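Local coordinates for protein putative glutathione transferase (PDB 4FQU) that catalyses the glutathione-dependent reduction of glutathionyl-hydroquinones to hydroquinones, a step in the breakdown of the pollutant pentachlorophenol, at residues A[205-210]-A[254-259]; A[216-221]-A[260-265]; A[107-112]-A[122-127]. All blocks are in the same frame, centred on the assembly; numbering follows the deposited sequence.

Contact 1 of 3, residues A[205-210]-A[254-259]; sequences TLDWLE and ADYPNL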
loop_
_atom_site.group_PDB
_atom_site.type_symbol
_atom_site.label_atom_id
_atom_site.label_comp_id
_atom_site.label_asym_id
_atom_site.label_seq_id
_atom_site.Cartn_x
_atom_site.Cartn_y
_atom_site.Cartn_z
ATOM N N THR A 205 7.172 5.025 17.856
ATOM C CA THR A 205 6.584 4.180 18.867
ATOM C C THR A 205 6.876 2.709 18.630
ATOM O O THR A 205 7.059 1.957 19.577
ATOM C CB THR A 205 5.075 4.395 19.033
ATOM O OG1 THR A 205 4.833 5.575 19.798
ATOM C CG2 THR A 205 4.507 3.269 19.817
ATOM N N LEU A 206 6.918 2.265 17.387
ATOM C CA LEU A 206 7.339 0.884 17.183
ATOM C C LEU A 206 8.818 0.737 17.587
ATOM O O LEU A 206 9.185 -0.227 18.262
ATOM C CB LEU A 206 7.097 0.392 15.749
ATOM C CG LEU A 206 5.662 0.475 15.239
ATOM C CD1 LEU A 206 5.627 0.117 13.779
ATOM C CD2 LEU A 206 4.740 -0.414 16.046
ATOM N N ASP A 207 9.650 1.709 17.194
ATOM C CA ASP A 207 11.083 1.673 17.437
ATOM C C ASP A 207 11.283 1.566 18.939
ATOM O O ASP A 207 12.175 0.864 19.411
ATOM C CB ASP A 207 11.779 2.925 16.860
ATOM C CG ASP A 207 12.003 2.856 15.332
ATOM O OD1 ASP A 207 11.971 1.723 14.789
ATOM O OD2 ASP A 207 12.231 3.921 14.675
ATOM N N TRP A 208 10.431 2.250 19.695
ATOM C CA TRP A 208 10.483 2.170 21.159
ATOM C C TRP A 208 10.027 0.824 21.781
ATOM O O TRP A 208 10.675 0.255 22.686
ATOM C CB TRP A 208 9.650 3.283 21.782
ATOM C CG TRP A 208 9.742 3.234 23.266
ATOM C CD1 TRP A 208 10.805 3.589 24.024
ATOM C CD2 TRP A 208 8.756 2.755 24.165
ATOM N NE1 TRP A 208 10.548 3.375 25.349
ATOM C CE2 TRP A 208 9.286 2.870 25.464
ATOM C CE3 TRP A 208 7.473 2.240 24.001
ATOM C CZ2 TRP A 208 8.596 2.489 26.578
ATOM C CZ3 TRP A 208 6.783 1.871 25.098
ATOM C CH2 TRP A 208 7.344 1.990 26.383
ATOM N N LEU A 209 8.878 0.350 21.310
ATOM C CA LEU A 209 8.340 -0.917 21.729
ATOM C C LEU A 209 9.331 -2.054 21.463
ATOM O O LEU A 209 9.507 -2.937 22.295
ATOM C CB LEU A 209 7.015 -1.139 21.033
ATOM C CG LEU A 209 5.921 -0.371 21.754
ATOM C CD1 LEU A 209 4.736 -0.289 20.900
ATOM C CD2 LEU A 209 5.544 -1.028 23.075
ATOM N N GLU A 210 9.991 -2.025 20.314
ATOM C CA GLU A 210 10.956 -3.054 20.005
ATOM C C GLU A 210 12.063 -3.083 21.042
ATOM O O GLU A 210 12.540 -4.160 21.409
ATOM C CB GLU A 210 11.527 -2.883 18.607
ATOM C CG GLU A 210 12.624 -3.857 18.250
ATOM C CD GLU A 210 12.113 -5.242 17.856
ATOM O OE1 GLU A 210 10.892 -5.419 17.667
ATOM O OE2 GLU A 210 12.943 -6.169 17.725
ATOM N N ALA A 254 7.071 -7.188 10.387
ATOM C CA ALA A 254 7.930 -8.322 10.088
ATOM C C ALA A 254 9.393 -7.937 10.206
ATOM O O ALA A 254 10.258 -8.778 10.261
ATOM C CB ALA A 254 7.659 -8.797 8.726
ATOM N N ASP A 255 9.685 -6.654 10.251
ATOM C CA ASP A 255 11.073 -6.261 10.276
ATOM C C ASP A 255 11.509 -5.937 11.675
ATOM O O ASP A 255 12.622 -5.475 11.882
ATOM C CB ASP A 255 11.283 -5.059 9.383
ATOM C CG ASP A 255 10.962 -5.349 7.941
ATOM O OD1 ASP A 255 11.447 -6.405 7.456
ATOM O OD2 ASP A 255 10.251 -4.521 7.304
ATOM N N TYR A 256 10.610 -6.141 12.633
ATOM C CA TYR A 256 10.893 -5.879 14.057
ATOM C C TYR A 256 10.875 -7.204 14.764
ATOM O O TYR A 256 9.800 -7.687 15.118
ATOM C CB TYR A 256 9.798 -5.031 14.702
ATOM C CG TYR A 256 9.850 -3.577 14.383
ATOM C CD1 TYR A 256 10.794 -2.755 14.957
ATOM C CD2 TYR A 256 8.924 -3.018 13.524
ATOM C CE1 TYR A 256 10.835 -1.417 14.669
ATOM C CE2 TYR A 256 8.947 -1.682 13.222
ATOM C CZ TYR A 256 9.901 -0.891 13.800
ATOM O OH TYR A 256 9.894 0.434 13.495
ATOM N N PRO A 257 12.048 -7.818 14.941
ATOM C CA PRO A 257 12.131 -9.153 15.524
ATOM C C PRO A 257 11.369 -9.247 16.823
ATOM O O PRO A 257 10.485 -10.072 16.916
ATOM C CB PRO A 257 13.620 -9.348 15.728
ATOM C CG PRO A 257 14.217 -8.047 15.436
ATOM C CD PRO A 257 13.349 -7.385 14.469
ATOM N N ASN A 258 11.649 -8.397 17.787
ATOM C CA ASN A 258 10.941 -8.509 19.038
ATOM C C ASN A 258 9.432 -8.405 18.986
ATOM O O ASN A 258 8.768 -9.176 19.667
ATOM C CB ASN A 258 11.503 -7.566 20.065
ATOM C CG ASN A 258 12.658 -8.152 20.750
ATOM O OD1 ASN A 258 12.659 -9.343 21.056
ATOM N ND2 ASN A 258 13.678 -7.346 20.987
ATOM N N LEU A 259 8.893 -7.460 18.214
ATOM C CA LEU A 259 7.447 -7.350 18.038
ATOM C C LEU A 259 6.876 -8.565 17.308
ATOM O O LEU A 259 5.875 -9.136 17.742
ATOM C CB LEU A 259 7.070 -6.093 17.273
ATOM C CG LEU A 259 7.291 -4.894 18.179
ATOM C CD1 LEU A 259 7.187 -3.566 17.448
ATOM C CD2 LEU A 259 6.320 -4.948 19.341
#

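Contact 2 of 3, residues A[216-221]-A[260-265]; sequences REWLVG and SRLVGK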
loop_
_atom_site.group_PDB
_atom_site.type_symbol
_atom_site.label_atom_id
_atom_site.label_comp_id
_atom_site.label_asym_id
_atom_site.label_seq_id
_atom_site.Cartn_x
_atom_site.Cartn_y
_atom_site.Cartn_z
ATOM N N ARG A 216 12.513 -9.291 27.094
ATOM C CA ARG A 216 11.204 -9.520 27.722
ATOM C C ARG A 216 10.344 -10.460 26.906
ATOM O O ARG A 216 10.682 -10.784 25.769
ATOM C CB ARG A 216 10.426 -8.218 27.910
ATOM C CG ARG A 216 11.096 -7.165 28.776
ATOM C CD ARG A 216 10.125 -6.020 29.076
ATOM N NE ARG A 216 10.738 -4.847 29.698
ATOM C CZ ARG A 216 10.731 -4.608 31.003
ATOM N NH1 ARG A 216 10.150 -5.474 31.826
ATOM N NH2 ARG A 216 11.300 -3.506 31.481
ATOM N N GLU A 217 9.237 -10.898 27.510
ATOM C CA GLU A 217 8.296 -11.808 26.860
ATOM C C GLU A 217 6.994 -11.071 26.750
ATOM O O GLU A 217 6.210 -11.323 25.846
ATOM C CB GLU A 217 8.048 -13.109 27.652
ATOM C CG GLU A 217 9.130 -14.191 27.593
ATOM C CD GLU A 217 9.451 -14.695 26.188
ATOM O OE1 GLU A 217 8.797 -14.277 25.198
ATOM O OE2 GLU A 217 10.376 -15.530 26.082
ATOM N N TRP A 218 6.763 -10.163 27.681
ATOM C CA TRP A 218 5.582 -9.339 27.623
ATOM C C TRP A 218 5.982 -7.929 27.967
ATOM O O TRP A 218 7.056 -7.686 28.500
ATOM C CB TRP A 218 4.479 -9.842 28.575
ATOM C CG TRP A 218 4.070 -11.279 28.339
ATOM C CD1 TRP A 218 4.446 -12.373 29.061
ATOM C CD2 TRP A 218 3.219 -11.763 27.301
ATOM N NE1 TRP A 218 3.889 -13.505 28.532
ATOM C CE2 TRP A 218 3.133 -13.158 27.448
ATOM C CE3 TRP A 218 2.526 -11.153 26.254
ATOM C CZ2 TRP A 218 2.378 -13.948 26.591
ATOM C CZ3 TRP A 218 1.775 -11.945 25.400
ATOM C CH2 TRP A 218 1.704 -13.316 25.576
ATOM N N LEU A 219 5.090 -7.002 27.662
ATOM C CA LEU A 219 5.372 -5.591 27.821
ATOM C C LEU A 219 5.615 -5.198 29.260
ATOM O O LEU A 219 6.387 -4.289 29.493
ATOM C CB LEU A 219 4.220 -4.750 27.280
ATOM C CG LEU A 219 4.093 -4.726 25.779
ATOM C CD1 LEU A 219 2.720 -4.219 25.432
ATOM C CD2 LEU A 219 5.154 -3.880 25.199
ATOM N N VAL A 220 4.959 -5.853 30.219
ATOM C CA VAL A 220 4.950 -5.339 31.591
ATOM C C VAL A 220 5.115 -6.366 32.699
ATOM O O VAL A 220 4.329 -7.281 32.850
ATOM C CB VAL A 220 3.700 -4.596 31.860
ATOM C CG1 VAL A 220 3.706 -4.093 33.287
ATOM C CG2 VAL A 220 3.549 -3.470 30.836
ATOM N N GLY A 221 6.130 -6.175 33.512
ATOM C CA GLY A 221 6.733 -7.318 34.141
ATOM C C GLY A 221 6.901 -8.415 33.080
ATOM O O GLY A 221 7.306 -8.171 31.910
ATOM N N SER A 260 7.507 -8.963 16.201
ATOM C CA SER A 260 7.047 -10.101 15.403
ATOM C C SER A 260 6.946 -11.314 16.274
ATOM O O SER A 260 6.127 -12.184 16.013
ATOM C CB SER A 260 8.006 -10.398 14.261
ATOM O OG SER A 260 7.651 -9.647 13.115
ATOM N N ARG A 261 7.778 -11.362 17.314
ATOM C CA ARG A 261 7.805 -12.475 18.235
ATOM C C ARG A 261 6.564 -12.409 19.130
ATOM O O ARG A 261 5.865 -13.412 19.277
ATOM C CB ARG A 261 9.103 -12.433 19.028
ATOM C CG ARG A 261 9.660 -13.760 19.563
ATOM C CD ARG A 261 11.089 -13.583 20.185
ATOM N NE ARG A 261 11.309 -12.282 20.863
ATOM C CZ ARG A 261 10.923 -11.973 22.119
ATOM N NH1 ARG A 261 10.288 -12.898 22.862
ATOM N NH2 ARG A 261 11.155 -10.736 22.631
ATOM N N LEU A 262 6.278 -11.231 19.705
ATOM C CA LEU A 262 5.070 -11.018 20.515
ATOM C C LEU A 262 3.806 -11.367 19.729
ATOM O O LEU A 262 2.896 -12.014 20.237
ATOM C CB LEU A 262 4.974 -9.579 21.025
ATOM C CG LEU A 262 3.667 -9.184 21.757
ATOM C CD1 LEU A 262 3.675 -9.710 23.127
ATOM C CD2 LEU A 262 3.526 -7.715 21.868
ATOM N N VAL A 263 3.747 -10.945 18.482
ATOM C CA VAL A 263 2.598 -11.253 17.657
ATOM C C VAL A 263 2.404 -12.732 17.416
ATOM O O VAL A 263 1.277 -13.214 17.420
ATOM C CB VAL A 263 2.734 -10.584 16.330
ATOM C CG1 VAL A 263 1.961 -11.379 15.243
ATOM C CG2 VAL A 263 2.315 -9.125 16.475
ATOM N N GLY A 264 3.502 -13.449 17.185
ATOM C CA GLY A 264 3.447 -14.885 16.974
ATOM C C GLY A 264 2.969 -15.572 18.244
ATOM O O GLY A 264 2.070 -16.383 18.216
ATOM N N LYS A 265 3.571 -15.226 19.370
ATOM C CA LYS A 265 3.185 -15.750 20.661
ATOM C C LYS A 265 1.674 -15.712 20.835
ATOM O O LYS A 265 1.038 -16.710 21.179
ATOM C CB LYS A 265 3.838 -14.881 21.717
ATOM C CG LYS A 265 4.024 -15.466 23.077
ATOM C CD LYS A 265 5.101 -14.644 23.789
ATOM C CE LYS A 265 5.162 -14.884 25.295
ATOM N NZ LYS A 265 5.299 -16.315 25.756
#

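Contact 3 of 3, residues A[107-112]-A[122-127]; sequences QVYTAA and IPILWD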
loop_
_atom_site.group_PDB
_atom_site.type_symbol
_atom_site.label_atom_id
_atom_site.label_comp_id
_atom_site.label_asym_id
_atom_site.label_seq_id
_atom_site.Cartn_x
_atom_site.Cartn_y
_atom_site.Cartn_z
ATOM N N GLN A 107 -29.673 0.250 14.480
ATOM C CA GLN A 107 -30.912 -0.164 15.156
ATOM C C GLN A 107 -30.728 -0.703 16.589
ATOM O O GLN A 107 -31.729 -0.837 17.309
ATOM C CB GLN A 107 -31.674 -1.232 14.355
ATOM C CG GLN A 107 -32.335 -0.776 13.111
ATOM C CD GLN A 107 -32.567 -1.909 12.178
ATOM O OE1 GLN A 107 -31.663 -2.698 11.902
ATOM N NE2 GLN A 107 -33.787 -2.029 11.696
ATOM N N VAL A 108 -29.501 -1.062 16.991
ATOM C CA VAL A 108 -29.268 -1.502 18.357
ATOM C C VAL A 108 -29.293 -0.273 19.241
ATOM O O VAL A 108 -29.983 -0.246 20.259
ATOM C CB VAL A 108 -27.929 -2.232 18.552
ATOM C CG1 VAL A 108 -27.738 -2.605 20.022
ATOM C CG2 VAL A 108 -27.866 -3.482 17.708
ATOM N N TYR A 109 -28.575 0.771 18.840
ATOM C CA TYR A 109 -28.573 2.014 19.619
ATOM C C TYR A 109 -29.959 2.572 19.807
ATOM O O TYR A 109 -30.296 3.088 20.880
ATOM C CB TYR A 109 -27.679 3.076 18.998
ATOM C CG TYR A 109 -26.201 2.802 19.223
ATOM C CD1 TYR A 109 -25.492 1.873 18.445
ATOM C CD2 TYR A 109 -25.520 3.462 20.203
ATOM C CE1 TYR A 109 -24.152 1.635 18.643
ATOM C CE2 TYR A 109 -24.183 3.223 20.423
ATOM C CZ TYR A 109 -23.498 2.323 19.649
ATOM O OH TYR A 109 -22.169 2.143 19.940
ATOM N N THR A 110 -30.760 2.417 18.768
ATOM C CA THR A 110 -32.058 3.078 18.656
ATOM C C THR A 110 -33.167 2.295 19.335
ATOM O O THR A 110 -34.220 2.818 19.712
ATOM C CB THR A 110 -32.404 3.271 17.187
ATOM O OG1 THR A 110 -32.843 4.604 17.023
ATOM C CG2 THR A 110 -33.486 2.258 16.688
ATOM N N ALA A 111 -32.909 1.012 19.500
ATOM C CA ALA A 111 -33.884 0.144 20.131
ATOM C C ALA A 111 -34.002 0.549 21.566
ATOM O O ALA A 111 -35.051 0.453 22.149
ATOM C CB ALA A 111 -33.445 -1.304 20.028
ATOM N N ALA A 112 -32.884 1.021 22.096
ATOM C CA ALA A 112 -32.739 1.453 23.478
ATOM C C ALA A 112 -33.187 2.901 23.739
ATOM O O ALA A 112 -33.805 3.173 24.731
ATOM C CB ALA A 112 -31.277 1.288 23.884
ATOM N N ILE A 122 -18.983 -0.407 17.335
ATOM C CA ILE A 122 -18.751 -1.611 18.137
ATOM C C ILE A 122 -17.414 -1.454 18.797
ATOM O O ILE A 122 -16.586 -0.725 18.281
ATOM C CB ILE A 122 -18.707 -2.876 17.282
ATOM C CG1 ILE A 122 -17.576 -2.803 16.265
ATOM C CG2 ILE A 122 -20.029 -3.107 16.565
ATOM C CD1 ILE A 122 -17.837 -3.722 15.038
ATOM N N PRO A 123 -17.168 -2.162 19.903
ATOM C CA PRO A 123 -17.986 -3.152 20.593
ATOM C C PRO A 123 -18.995 -2.519 21.537
ATOM O O PRO A 123 -18.752 -1.396 21.981
ATOM C CB PRO A 123 -16.954 -3.912 21.423
ATOM C CG PRO A 123 -15.919 -2.934 21.692
ATOM C CD PRO A 123 -15.792 -2.174 20.420
ATOM N N ILE A 124 -20.089 -3.226 21.837
ATOM C CA ILE A 124 -21.146 -2.730 22.704
ATOM C C ILE A 124 -21.384 -3.819 23.712
ATOM O O ILE A 124 -21.540 -4.961 23.328
ATOM C CB ILE A 124 -22.446 -2.555 21.919
ATOM C CG1 ILE A 124 -22.214 -1.626 20.741
ATOM C CG2 ILE A 124 -23.554 -2.038 22.812
ATOM C CD1 ILE A 124 -23.420 -1.430 19.835
ATOM N N LEU A 125 -21.393 -3.513 24.996
ATOM C CA LEU A 125 -21.747 -4.523 25.952
ATOM C C LEU A 125 -23.163 -4.202 26.330
ATOM O O LEU A 125 -23.430 -3.154 26.874
ATOM C CB LEU A 125 -20.810 -4.483 27.150
ATOM C CG LEU A 125 -21.022 -5.490 28.275
ATOM C CD1 LEU A 125 -20.700 -6.825 27.784
ATOM C CD2 LEU A 125 -20.147 -5.176 29.418
ATOM N N TRP A 126 -24.071 -5.112 26.008
ATOM C CA TRP A 126 -25.515 -4.846 26.081
ATOM C C TRP A 126 -26.113 -5.481 27.328
ATOM O O TRP A 126 -25.843 -6.635 27.606
ATOM C CB TRP A 126 -26.198 -5.402 24.834
ATOM C CG TRP A 126 -27.646 -5.390 24.821
ATOM C CD1 TRP A 126 -28.431 -6.386 25.220
ATOM C CD2 TRP A 126 -28.517 -4.362 24.348
ATOM N NE1 TRP A 126 -29.751 -6.064 25.059
ATOM C CE2 TRP A 126 -29.829 -4.818 24.515
ATOM C CE3 TRP A 126 -28.318 -3.098 23.805
ATOM C CZ2 TRP A 126 -30.928 -4.068 24.187
ATOM C CZ3 TRP A 126 -29.410 -2.357 23.463
ATOM C CH2 TRP A 126 -30.705 -2.846 23.664
ATOM N N ASP A 127 -26.895 -4.750 28.107
ATOM C CA ASP A 127 -27.457 -5.351 29.284
ATOM C C ASP A 127 -28.834 -5.970 28.942
ATOM O O ASP A 127 -29.798 -5.236 28.735
ATOM C CB ASP A 127 -27.589 -4.294 30.345
ATOM C CG ASP A 127 -28.189 -4.824 31.604
ATOM O OD1 ASP A 127 -29.037 -5.748 31.502
ATOM O OD2 ASP A 127 -27.766 -4.331 32.688
#

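Contact 1 of 3, residues A[205-210]-A[254-259]
In the all-helical C-terminal domain of this glutathione transferase relative, the late part of helix 192-212 meets the start of helix 257-268. Tyr-256 is the N-cap residue of the second helix. Its ring points at the side of the first helix and crosses Leu-206 and Asp-207 at about a right angle. Leu-206 lies against the phenol end, with CB 3.6 Å from Tyr-256 CZ, and its CD1 touches the ring at CE2. Asp-207 comes in at the ring edge. There the hydroxyl donates a hydrogen bond to Asp-207 OD1 (OH to OD1, 2.8 Å), reaching it from above the carboxylate plane. Arg-251 NE is also hydrogen-bonded to this hydroxyl, so the buried phenol end has two polar partners. An alanine in place of Tyr-256 would remove the ring and its hydroxyl, and would probably loosen the packing on Leu-206 and leave Asp-207 without this donor.

Glu-210 runs obliquely to the tyrosine, and its CB and CG pass near Tyr-256 CD1. CG is anti to the backbone N (chi1 175°), and the chain then bends at chi2 (79°). This brings the carboxylate to the first turn of helix 257-268, where the N-H groups would probably stabilise its negative charge. Deeper in, Leu-259 CD1 packs on Leu-206 CD2 at 4.2 Å. Asn-258 ND2 makes a weak hydrogen bond to the backbone O of Glu-210, while its OD1 is hydrogen-bonded to Arg-261. The two carboxylate oxygens of Glu-210 divide their donors: OE1 takes Leu-259 N at 2.9 Å, and OE2 uses its syn lone pair to take Asn-258 N at 2.6 Å.

Contact 2 of 3, residues A[216-221]-A[260-265]
A loop between helices 192-212 and 226-245 packs on helix 257-268 in the helical C-terminal domain of the transferase fold. This is a surface contact, far from the active site. Lys-265 spans much of it. Its CB points toward the loop, and CG, anti to the backbone N (chi1 -158°), lies 4.0 Å from Trp-218 CH2. The chain stays extended as it passes over one face of the indole. CD makes a CH-pi contact with the six-membered ring, 4.3 Å from the ring centroid. CE follows over the same face, offset toward the rim. The chain then bends at chi4 (53°). The tip, NZ, remains beyond salt-bridge distance of Glu-217, although the opposite charges would probably attract each other.

Leu-262, one turn back along the helix, crosses the indole at about a right angle. Its CD1 is 3.6 Å from Trp-218 CE3. The indole also touches Asp-228 of helix 226-245.

Arg-261 meets the start of the segment. Its NH1 forms a salt bridge with Glu-217 OE1 at 3.1 Å. The oxygen lies at the edge of the guanidinium, but the hydrogen bond is weak. NH2 is also hydrogen-bonded to Asn-258 OD1, which helps fix the group. The same NH2 lies nearly along the C=O axis of Arg-216 and donates to that backbone O at 3.2 Å.

Contact 3 of 3, residues A[107-112]-A[122-127]
Trp-126 lays the outer part of its six-membered ring against Val-108 and Ala-112 of helix 106-112. CG is anti to the backbone N (chi1 172°), which carries the indole out from strand 124-127. Val-108 crosses it obliquely, and its CG1 lies 3.8 Å from Trp-126 CZ3. One turn further along the helix, Ala-112 CB sits 4.1 Å from the same CZ3 atom and also approaches CH2. Both contacts are apolar and come in obliquely to the ring.

Ile-124, two residues earlier on the strand, faces the same way. Its CD1 meets Tyr-109, with CE1 of the tyrosine 3.4 Å away, and the same CD1 is 4.5 Å from Val-108 CG1. Tyr-109 starts with CB pointing away from the strand. With CG anti to the carbonyl carbon (chi1 -75°), the ring nevertheless swings over to Ile-124. Its hydroxyl is hydrogen-bonded to the backbone O of Thr-121 and to Asn-136 OD1, which fixes the phenol end next to the packed isoleucine. No hydrogen bond joins the two segments, so side-chain packing alone makes this contact.

This is the thioredoxin-like N-terminal domain. A cis peptide bond precedes Pro-123, as is characteristic of that fold. Ile-122, just before it, probably belongs to the glutathione site, as does Thr-121, to which Tyr-109 is hydrogen-bonded.

The short helix and strand axes are 11.4 Å apart at closest approach, with their directions 34° apart. Strand 124-127 runs antiparallel to both its neighbours, 45-49 and 132-135. Tyr-48 of the first touches Val-108 and Ile-124, and Ile-133 of the second touches Tyr-109, Ile-124 and Trp-126. Pro-123 points away from helix 106-112 and packs on Ala-56 and Val-59 of helix 54-65.

In the fold
Contact 3 comes first along the chain, in the thioredoxin-like N-terminal domain. Contacts 1 and 2 follow in the helical C-terminal domain, on the opposite side of the chain's centre. The centres of contacts 1 and 3 are about 37 Å apart, and those of contacts 2 and 3 are about 34 Å apart. Contacts 1 and 2 lie close together, with centres about 10 Å apart. Both use helix 257-268, and their segments alternate along the chain. They also touch through Leu-209 and Leu-219. The helix is thus held by helix 192-212 and by the loop after it. Contact 3 packs beside the probable glutathione site, while the other two fix one helix to its neighbours, away from it.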